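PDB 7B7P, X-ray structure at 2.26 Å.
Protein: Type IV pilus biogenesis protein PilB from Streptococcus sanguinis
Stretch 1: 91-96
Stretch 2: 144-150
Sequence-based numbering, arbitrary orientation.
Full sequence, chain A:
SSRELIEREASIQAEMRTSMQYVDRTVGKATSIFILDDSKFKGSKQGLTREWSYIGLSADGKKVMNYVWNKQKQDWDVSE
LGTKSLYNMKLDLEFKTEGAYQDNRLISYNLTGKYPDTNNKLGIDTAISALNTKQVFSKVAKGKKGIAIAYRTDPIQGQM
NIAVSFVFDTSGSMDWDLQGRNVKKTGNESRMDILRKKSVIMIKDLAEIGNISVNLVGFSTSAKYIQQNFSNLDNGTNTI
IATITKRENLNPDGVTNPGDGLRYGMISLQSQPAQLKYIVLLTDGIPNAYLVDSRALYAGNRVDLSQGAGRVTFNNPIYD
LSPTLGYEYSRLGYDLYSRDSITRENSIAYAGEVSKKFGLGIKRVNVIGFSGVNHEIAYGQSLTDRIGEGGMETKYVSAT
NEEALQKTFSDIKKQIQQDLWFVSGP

Stretch 1 (91-96) LDLEFK
Stretch 2, residues 144-150: KKGIAIA

A single backbone hydrogen bond, accepted by a glycine carbonyl, joins these two stretches: F95 N donates to G146 O at 3.2 Å with an N-H...O angle of 168°, close to straight. Stretch 1 is extended (phi/psi D92 -122/109, L93 -117/125, E94 -142/137, F95 -117/152, K96 -158/133). Stretch 2 approaches as a loop and becomes a strand at 148-150, so the facing segments form no regular ladder; their end-to-end directions, 92 to 95 against 145 to 149, lie 67° apart. E94 and I147 are the nearest CA pair across the stretches, 4.5 Å apart. K145 (-78/-50) turns the chain into G146 (87/89), where a CB would jam against the carbonyl oxygen of K145, so glycine suits the bend. I147 follows at -122/18, then A148 opens to -168/164 and I149 to -135/147.

Two weaker CA-H...O contacts supplement the hydrogen bond, one sharing its acceptor. G146 O also receives E94 CA at 3.6 Å (angle at H 141°), and L93 O meets I147 CA at 3.4 Å (133°); both pair a mildly polarised CA-H with a carbonyl oxygen. The CA-to-CB bond of I147 points away overall, yet its CG2 comes within 3.2 Å of L93 O, with chi1 41° (p) and chi2 82° (p). L93, buried, points CA-to-CB sideways (chi1 164°, t; chi2 66°, p).

F95 is the main apolar anchor, burying 86 Å² of the 405 Å² summed over both sides. Its CA-to-CB bond points toward stretch 2, and chi1 -49° (m) with chi2 83° sets the ring beside the turning backbone. I149, also directed toward its partner (chi1 m, chi2 t), places CD1 over one face of the F95 ring, 3.6 Å from the centroid and 30° off the normal, a CH-pi contact; the closest pair is F95 CD2 to I149 CD1, 3.2 Å. At the ring edge, A148 N is 3.5 Å from F95 CD1, and I147 C 3.8 Å from F95 CE1. A148 turns its methyl away.

At the exposed margin, K145 CG lies 3.6 Å from E94 CD, and K145 CE 3.7 Å from D92 OD1. D92 (chi1 t, chi2 24°) starts sideways but its end comes nearer; E94 is extended (t, t, chi3 15°). K145 has chi1 -146°, chi2 t, chi3 -141°, chi4 p. K145 NZ stays 4.6 Å from D92 OD1 and 4.8 Å from E94 OE1, too far for a salt bridge; E94 OE2 lies 3.5 Å from K145 O, unbonded.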

ATOM      1  N   LEU A  91     -15.721  10.874  33.744  1.00102.84           N
ATOM      2  CA  LEU A  91     -14.622   9.941  33.546  1.00 98.26           C
ATOM      3  C   LEU A  91     -13.734  10.352  32.373  1.00 95.77           C
ATOM      4  O   LEU A  91     -14.184  11.010  31.432  1.00 95.69           O
ATOM      5  CB  LEU A  91     -15.167   8.530  33.314  1.00 98.99           C
ATOM      6  CG  LEU A  91     -15.897   7.901  34.497  1.00 97.10           C
ATOM      7  CD1 LEU A  91     -16.427   6.521  34.134  1.00 96.23           C
ATOM      8  CD2 LEU A  91     -14.957   7.816  35.677  1.00 99.53           C
ATOM      9  N   ASP A  92     -12.460   9.955  32.445  1.00 92.12           N
ATOM     10  CA  ASP A  92     -11.470  10.182  31.392  1.00 90.32           C
ATOM     11  C   ASP A  92     -10.920   8.822  30.961  1.00 89.73           C
ATOM     12  O   ASP A  92     -10.180   8.179  31.717  1.00 86.99           O
ATOM     13  CB  ASP A  92     -10.359  11.110  31.894  1.00 92.75           C
ATOM     14  CG  ASP A  92      -9.387  11.542  30.789  1.00 97.12           C
ATOM     15  OD1 ASP A  92      -9.772  11.532  29.595  1.00101.03           O
ATOM     16  OD2 ASP A  92      -8.237  11.919  31.125  1.00 98.38           O
ATOM     17  N   LEU A  93     -11.280   8.386  29.751  1.00 83.42           N
ATOM     18  CA  LEU A  93     -10.928   7.066  29.238  1.00 82.35           C
ATOM     19  C   LEU A  93     -10.030   7.209  28.015  1.00 83.94           C
ATOM     20  O   LEU A  93     -10.408   7.864  27.039  1.00 88.65           O
ATOM     21  CB  LEU A  93     -12.184   6.276  28.883  1.00 77.47           C
ATOM     22  CG  LEU A  93     -11.951   5.055  28.007  1.00 82.14           C
ATOM     23  CD1 LEU A  93     -11.145   3.994  28.765  1.00 76.90           C
ATOM     24  CD2 LEU A  93     -13.287   4.499  27.537  1.00 81.61           C
ATOM     25  N   GLU A  94      -8.856   6.579  28.051  1.00 81.19           N
ATOM     26  CA  GLU A  94      -7.904   6.710  26.957  1.00 80.97           C
ATOM     27  C   GLU A  94      -7.213   5.376  26.699  1.00 80.15           C
ATOM     28  O   GLU A  94      -6.822   4.684  27.643  1.00 78.23           O
ATOM     29  CB  GLU A  94      -6.868   7.803  27.262  1.00 81.52           C
ATOM     30  CG  GLU A  94      -5.701   7.810  26.284  1.00 87.61           C
ATOM     31  CD  GLU A  94      -4.778   9.008  26.442  1.00 90.23           C
ATOM     32  OE1 GLU A  94      -4.851   9.700  27.486  1.00 91.19           O
ATOM     33  OE2 GLU A  94      -3.968   9.249  25.519  1.00 94.89           O
ATOM     34  N   PHE A  95      -7.061   5.021  25.416  1.00 79.16           N
ATOM     35  CA  PHE A  95      -6.361   3.813  24.996  1.00 73.04           C
ATOM     36  C   PHE A  95      -5.126   4.170  24.180  1.00 79.49           C
ATOM     37  O   PHE A  95      -5.085   5.201  23.508  1.00 79.59           O
ATOM     38  CB  PHE A  95      -7.236   2.896  24.165  1.00 71.43           C
ATOM     39  CG  PHE A  95      -8.569   2.623  24.773  1.00 77.31           C
ATOM     40  CD1 PHE A  95      -9.605   3.521  24.605  1.00 75.80           C
ATOM     41  CD2 PHE A  95      -8.793   1.474  25.531  1.00 75.95           C
ATOM     42  CE1 PHE A  95     -10.843   3.282  25.168  1.00 75.40           C
ATOM     43  CE2 PHE A  95     -10.034   1.228  26.090  1.00 73.26           C
ATOM     44  CZ  PHE A  95     -11.061   2.136  25.905  1.00 74.99           C
ATOM     45  N   LYS A  96      -4.129   3.285  24.233  1.00 78.07           N
ATOM     46  CA  LYS A  96      -2.814   3.534  23.657  1.00 73.81           C
ATOM     47  C   LYS A  96      -2.121   2.209  23.403  1.00 76.61           C
ATOM     48  O   LYS A  96      -2.110   1.345  24.285  1.00 76.42           O
ATOM     49  CB  LYS A  96      -1.957   4.392  24.594  1.00 77.26           C
ATOM     50  CG  LYS A  96      -1.166   5.465  23.884  1.00 90.54           C
ATOM     51  CD  LYS A  96      -0.204   6.163  24.838  1.00 96.09           C
ATOM     52  CE  LYS A  96      -0.181   7.681  24.623  1.00 97.03           C
ATOM     53  NZ  LYS A  96       0.245   8.404  25.857  1.00 94.44           N
ATOM     54  N   LYS A 144      -4.678  14.121  18.674  1.00112.28           N
ATOM     55  CA  LYS A 144      -5.892  13.769  19.401  1.00108.38           C
ATOM     56  C   LYS A 144      -5.618  12.636  20.390  1.00107.28           C
ATOM     57  O   LYS A 144      -4.650  11.878  20.261  1.00103.61           O
ATOM     58  CB  LYS A 144      -7.003  13.336  18.443  1.00105.76           C
ATOM     59  CG  LYS A 144      -7.399  14.345  17.392  1.00105.74           C
ATOM     60  CD  LYS A 144      -8.588  15.179  17.835  1.00105.04           C
ATOM     61  CE  LYS A 144      -9.795  14.912  16.958  1.00 99.85           C
ATOM     62  NZ  LYS A 144     -11.041  15.384  17.612  1.00104.77           N
ATOM     63  N   LYS A 145      -6.518  12.508  21.368  1.00105.76           N
ATOM     64  CA  LYS A 145      -6.334  11.605  22.497  1.00102.01           C
ATOM     65  C   LYS A 145      -6.617  10.140  22.163  1.00102.16           C
ATOM     66  O   LYS A 145      -5.810   9.265  22.497  1.00105.66           O
ATOM     67  CB  LYS A 145      -7.224  12.037  23.665  1.00 97.57           C
ATOM     68  CG  LYS A 145      -6.599  11.791  25.022  1.00106.41           C
ATOM     69  CD  LYS A 145      -7.635  11.932  26.137  1.00103.88           C
ATOM     70  CE  LYS A 145      -7.054  12.618  27.372  1.00102.13           C
ATOM     71  NZ  LYS A 145      -6.800  14.074  27.147  1.00108.36           N
ATOM     72  N   GLY A 146      -7.752   9.829  21.551  1.00 92.35           N
ATOM     73  CA  GLY A 146      -8.046   8.420  21.337  1.00 94.89           C
ATOM     74  C   GLY A 146      -8.752   7.788  22.521  1.00 88.41           C
ATOM     75  O   GLY A 146      -8.120   7.232  23.426  1.00 84.92           O
ATOM     76  N   ILE A 147     -10.079   7.853  22.503  1.00 82.21           N
ATOM     77  CA  ILE A 147     -10.895   7.717  23.695  1.00 78.73           C
ATOM     78  C   ILE A 147     -11.879   6.563  23.571  1.00 75.55           C
ATOM     79  O   ILE A 147     -12.858   6.504  24.298  1.00 80.33           O
ATOM     80  CB  ILE A 147     -11.621   9.041  23.997  1.00 78.84           C
ATOM     81  CG1 ILE A 147     -12.137   9.681  22.704  1.00 82.52           C
ATOM     82  CG2 ILE A 147     -10.689   9.999  24.703  1.00 84.25           C
ATOM     83  CD1 ILE A 147     -13.451   9.125  22.220  1.00 88.36           C
ATOM     84  N   ALA A 148     -11.631   5.653  22.637  1.00 73.07           N
ATOM     85  CA  ALA A 148     -12.598   4.615  22.325  1.00 72.15           C
ATOM     86  C   ALA A 148     -11.924   3.569  21.456  1.00 75.67           C
ATOM     87  O   ALA A 148     -10.861   3.809  20.880  1.00 79.75           O
ATOM     88  CB  ALA A 148     -13.823   5.190  21.616  1.00 75.88           C
ATOM     89  N   ILE A 149     -12.563   2.410  21.364  1.00 73.10           N
ATOM     90  CA  ILE A 149     -12.054   1.270  20.617  1.00 73.64           C
ATOM     91  C   ILE A 149     -13.194   0.686  19.794  1.00 79.59           C
ATOM     92  O   ILE A 149     -14.358   0.712  20.205  1.00 80.57           O
ATOM     93  CB  ILE A 149     -11.444   0.175  21.551  1.00 78.90           C
ATOM     94  CG1 ILE A 149      -9.965   0.433  21.865  1.00 78.79           C
ATOM     95  CG2 ILE A 149     -11.622  -1.212  20.985  1.00 76.35           C
ATOM     96  CD1 ILE A 149      -9.437  -0.380  23.054  1.00 86.82           C
ATOM     97  N   ALA A 150     -12.849   0.163  18.619  1.00 78.19           N
ATOM     98  CA  ALA A 150     -13.749  -0.635  17.802  1.00 78.14           C
ATOM     99  C   ALA A 150     -13.086  -1.972  17.518  1.00 74.16           C
ATOM    100  O   ALA A 150     -11.878  -2.029  17.270  1.00 74.64           O
ATOM    101  CB  ALA A 150     -14.082   0.079  16.499  1.00 85.06           C
TER